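Local coordinates for protein glycoside hydrolase, GH17 family (Formosa sp. Hel1_33_131, PDB 6FCG) that probably hydrolyses internal beta-1,3-glucosidic linkages of laminarin, the storage glucan of microalgae, as an endo-acting laminarinase, at residues H79-N90 against N112-W122. Residues are numbered along the deposited sequence; the frame is centred on the assembly and turned at random.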
# COMPACT_ATOMS: atom_id res chain seq x y z
N HIS A 79 35.17 32.56 6.68
CA HIS A 79 36.32 33.29 6.14
C HIS A 79 37.53 32.37 6.00
O HIS A 79 38.25 32.44 4.99
CB HIS A 79 36.67 34.48 7.04
CG HIS A 79 37.83 35.27 6.54
ND1 HIS A 79 37.69 36.32 5.66
CD2 HIS A 79 39.16 35.12 6.74
CE1 HIS A 79 38.88 36.80 5.36
NE2 HIS A 79 39.79 36.08 5.99
N ALA A 80 37.72 31.48 6.97
CA ALA A 80 38.78 30.48 6.93
C ALA A 80 38.68 29.57 5.71
O ALA A 80 39.69 29.16 5.16
CB ALA A 80 38.77 29.66 8.21
N MET A 81 37.45 29.27 5.29
CA MET A 81 37.10 28.49 4.09
C MET A 81 37.18 29.22 2.75
O MET A 81 36.83 28.62 1.75
CB MET A 81 35.63 28.11 4.18
CG MET A 81 35.30 26.76 4.71
SD MET A 81 33.50 26.61 4.61
CE MET A 81 33.33 26.36 2.83
N ASN A 82 37.61 30.47 2.72
CA ASN A 82 37.60 31.31 1.49
C ASN A 82 36.25 31.83 1.04
O ASN A 82 36.13 32.31 -0.09
CB ASN A 82 38.28 30.65 0.29
CG ASN A 82 39.74 30.48 0.51
OD1 ASN A 82 40.46 31.46 0.68
ND2 ASN A 82 40.21 29.23 0.50
N ILE A 83 35.25 31.79 1.90
CA ILE A 83 33.98 32.46 1.58
C ILE A 83 34.24 33.95 1.77
O ILE A 83 34.76 34.36 2.81
CB ILE A 83 32.82 32.01 2.51
CG1 ILE A 83 32.64 30.48 2.52
CG2 ILE A 83 31.54 32.73 2.16
CD1 ILE A 83 32.10 29.84 1.28
N ARG A 84 33.87 34.75 0.78
CA ARG A 84 33.99 36.22 0.87
C ARG A 84 32.72 36.99 0.66
O ARG A 84 32.70 38.21 0.84
CB ARG A 84 35.04 36.71 -0.14
CG ARG A 84 36.46 36.20 0.09
CD ARG A 84 37.05 36.76 1.39
NE ARG A 84 38.38 36.24 1.66
CZ ARG A 84 38.67 35.17 2.40
NH1 ARG A 84 37.71 34.45 3.00
NH2 ARG A 84 39.94 34.82 2.54
N ILE A 85 31.65 36.34 0.24
CA ILE A 85 30.36 37.04 0.14
C ILE A 85 29.24 36.15 0.61
O ILE A 85 29.21 34.95 0.31
CB ILE A 85 30.13 37.65 -1.27
CG1 ILE A 85 28.79 38.35 -1.32
CG2 ILE A 85 30.22 36.58 -2.36
CD1 ILE A 85 28.69 39.34 -2.46
N LEU A 86 28.35 36.71 1.42
CA LEU A 86 27.19 35.96 1.86
C LEU A 86 25.89 36.63 1.50
O LEU A 86 25.84 37.80 1.14
CB LEU A 86 27.30 35.47 3.32
CG LEU A 86 27.76 36.44 4.35
CD1 LEU A 86 26.58 37.17 4.95
CD2 LEU A 86 28.46 35.73 5.48
N ARG A 87 24.84 35.82 1.56
CA ARG A 87 23.48 36.18 1.21
C ARG A 87 22.54 36.02 2.38
O ARG A 87 22.64 35.07 3.15
CB ARG A 87 23.02 35.19 0.17
CG ARG A 87 21.87 35.69 -0.61
CD ARG A 87 21.24 34.62 -1.45
NE ARG A 87 19.88 35.08 -1.67
CZ ARG A 87 18.86 34.32 -2.01
NH1 ARG A 87 19.01 33.02 -2.27
NH2 ARG A 87 17.67 34.91 -2.11
N THR A 88 21.56 36.89 2.41
CA THR A 88 20.64 37.04 3.52
C THR A 88 19.21 37.21 2.98
O THR A 88 19.04 37.53 1.78
CB THR A 88 21.15 38.24 4.36
OG1 THR A 88 21.65 37.75 5.62
CG2 THR A 88 20.09 39.33 4.55
N TYR A 89 18.20 37.00 3.81
CA TYR A 89 16.81 36.83 3.27
C TYR A 89 15.78 37.91 3.63
O TYR A 89 14.92 38.25 2.81
CB TYR A 89 16.28 35.44 3.62
CG TYR A 89 16.99 34.38 2.83
CD1 TYR A 89 18.19 33.84 3.28
CD2 TYR A 89 16.49 33.93 1.60
CE1 TYR A 89 18.88 32.91 2.53
CE2 TYR A 89 17.15 32.97 0.86
CZ TYR A 89 18.36 32.46 1.31
OH TYR A 89 19.03 31.51 0.60
N ASN A 90 15.87 38.43 4.85
CA ASN A 90 15.06 39.56 5.22
C ASN A 90 15.82 40.53 6.11
O ASN A 90 16.89 40.21 6.63
CB ASN A 90 13.79 39.12 5.92
CG ASN A 90 14.06 38.46 7.24
OD1 ASN A 90 14.30 37.26 7.28
ND2 ASN A 90 14.01 39.20 8.32
N ASN A 112 42.85 42.82 7.57
CA ASN A 112 42.72 41.91 6.39
C ASN A 112 41.44 41.11 6.28
O ASN A 112 41.23 40.43 5.27
CB ASN A 112 43.90 40.94 6.31
CG ASN A 112 45.20 41.65 6.03
OD1 ASN A 112 46.19 41.33 6.68
ND2 ASN A 112 45.20 42.65 5.16
N PHE A 113 40.60 41.16 7.31
CA PHE A 113 39.32 40.48 7.25
C PHE A 113 38.45 41.16 6.20
O PHE A 113 38.36 42.38 6.17
CB PHE A 113 38.60 40.46 8.61
CG PHE A 113 37.42 39.53 8.64
CD1 PHE A 113 37.59 38.18 8.93
CD2 PHE A 113 36.14 39.99 8.32
CE1 PHE A 113 36.51 37.32 8.94
CE2 PHE A 113 35.06 39.14 8.33
CZ PHE A 113 35.24 37.80 8.64
N GLU A 114 37.79 40.34 5.39
CA GLU A 114 37.04 40.78 4.22
C GLU A 114 35.80 39.87 4.11
O GLU A 114 35.92 38.64 4.05
CB GLU A 114 37.96 40.64 3.01
CG GLU A 114 37.55 41.37 1.75
CD GLU A 114 38.43 41.04 0.53
OE1 GLU A 114 39.15 39.99 0.52
OE2 GLU A 114 38.42 41.84 -0.44
N MET A 115 34.60 40.44 4.22
CA MET A 115 33.36 39.71 4.00
C MET A 115 32.37 40.69 3.42
O MET A 115 32.19 41.77 3.98
CB MET A 115 32.80 39.10 5.29
CG MET A 115 31.64 38.12 5.07
SD MET A 115 32.12 36.60 4.24
CE MET A 115 33.06 35.79 5.52
N TYR A 116 31.72 40.31 2.33
CA TYR A 116 30.69 41.13 1.69
C TYR A 116 29.33 40.51 1.80
O TYR A 116 29.20 39.32 2.12
CB TYR A 116 31.05 41.32 0.24
CG TYR A 116 32.41 41.94 0.10
CD1 TYR A 116 32.61 43.28 0.39
CD2 TYR A 116 33.50 41.17 -0.27
CE1 TYR A 116 33.86 43.85 0.28
CE2 TYR A 116 34.75 41.74 -0.39
CZ TYR A 116 34.93 43.07 -0.13
OH TYR A 116 36.19 43.61 -0.24
N MET A 117 28.30 41.31 1.57
CA MET A 117 26.92 40.87 1.74
C MET A 117 25.98 41.24 0.60
O MET A 117 25.99 42.36 0.11
CB MET A 117 26.35 41.42 3.03
CG MET A 117 24.98 40.83 3.39
SD MET A 117 24.36 41.11 5.09
CE MET A 117 25.81 40.76 6.06
N MET A 118 25.18 40.25 0.19
CA MET A 118 23.99 40.40 -0.66
C MET A 118 22.80 40.45 0.28
O MET A 118 22.50 39.45 0.90
CB MET A 118 23.88 39.21 -1.60
CG MET A 118 22.66 39.18 -2.51
SD MET A 118 22.57 37.63 -3.47
CE MET A 118 20.95 37.83 -4.17
N VAL A 119 22.18 41.62 0.44
CA VAL A 119 21.10 41.80 1.42
C VAL A 119 19.76 41.58 0.77
O VAL A 119 19.42 42.21 -0.22
CB VAL A 119 21.10 43.18 2.05
CG1 VAL A 119 19.86 43.40 2.90
CG2 VAL A 119 22.31 43.35 2.93
N GLY A 120 18.99 40.67 1.35
CA GLY A 120 17.65 40.35 0.90
C GLY A 120 16.61 41.18 1.60
O GLY A 120 16.56 41.26 2.83
N ALA A 121 15.80 41.85 0.78
CA ALA A 121 14.61 42.54 1.23
C ALA A 121 13.47 41.60 0.89
O ALA A 121 13.29 41.25 -0.30
CB ALA A 121 14.46 43.86 0.50
N TRP A 122 12.74 41.15 1.90
CA TRP A 122 11.65 40.21 1.68
C TRP A 122 10.40 40.94 1.17
O TRP A 122 10.00 41.96 1.74
CB TRP A 122 11.30 39.44 2.93
CG TRP A 122 10.36 38.31 2.64
CD1 TRP A 122 9.00 38.39 2.52
CD2 TRP A 122 10.70 36.96 2.38
NE1 TRP A 122 8.48 37.16 2.20
CE2 TRP A 122 9.50 36.26 2.12
CE3 TRP A 122 11.90 36.26 2.35
CZ2 TRP A 122 9.48 34.90 1.84
CZ3 TRP A 122 11.87 34.90 2.06
CH2 TRP A 122 10.67 34.23 1.82
O HOH W 1 14.63 38.37 -0.05
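R84 O and L86 O on strand 83-87 accept the amides of Y116 and M118 on strand 116-121, while Y116 O takes L86 N in return; these three bonds of the parallel ladder are 2.7 to 2.8 Å long. The M118 N bond to L86 O is the straightest at 175°, whereas T88 N to M118 O is weak at 3.1 Å. Beyond it, one water donates to Y89 O and, weakly, to A121 O, bridging the chain just after strand 83-87 to the last residue of strand 116-121.

At the other end, the imidazole of H79 lies in an offset stack on F113, centroids 4.4 Å apart and planes 28° from parallel. Its CG stands anti to the backbone N (chi1 -179°), reaching over that phenyl and leaving ND1 a weak bond to E114 O. On the opposite imidazole face the R84 guanidinium lies with NH1 toward the ring's rim and with H79 CE1 over its own centre; NH1 donates to H79 O (2.9 Å), on a lone pair, and to I83 O from above the carbonyl plane. H79 O also receives N82 N in the Schellman motif closing helix 68-80. The R84 NE to E114 OE1 salt bridge is long at 4.0 Å, and E114 OE2 accepts Y116 OH through its anti lone pair.

R87 and M118 run side by side, CG to SD 3.5 Å. R87 NH1 forms a salt bridge with E305 OE2, NH2 a hydrogen bond with N168 OD1, and Y89 OH a hydrogen bond with the same E305 oxygen.

The contact is the strand pairing of a right-handed beta-alpha-beta crossover in the TIM-barrel fold of this glycoside hydrolase family. Connecting helix 95-109 packs on F113, M115 and M117, while strand 50-53 bonds to the far edge of 83-87 and strand 161-168 continues the sheet beyond 116-121.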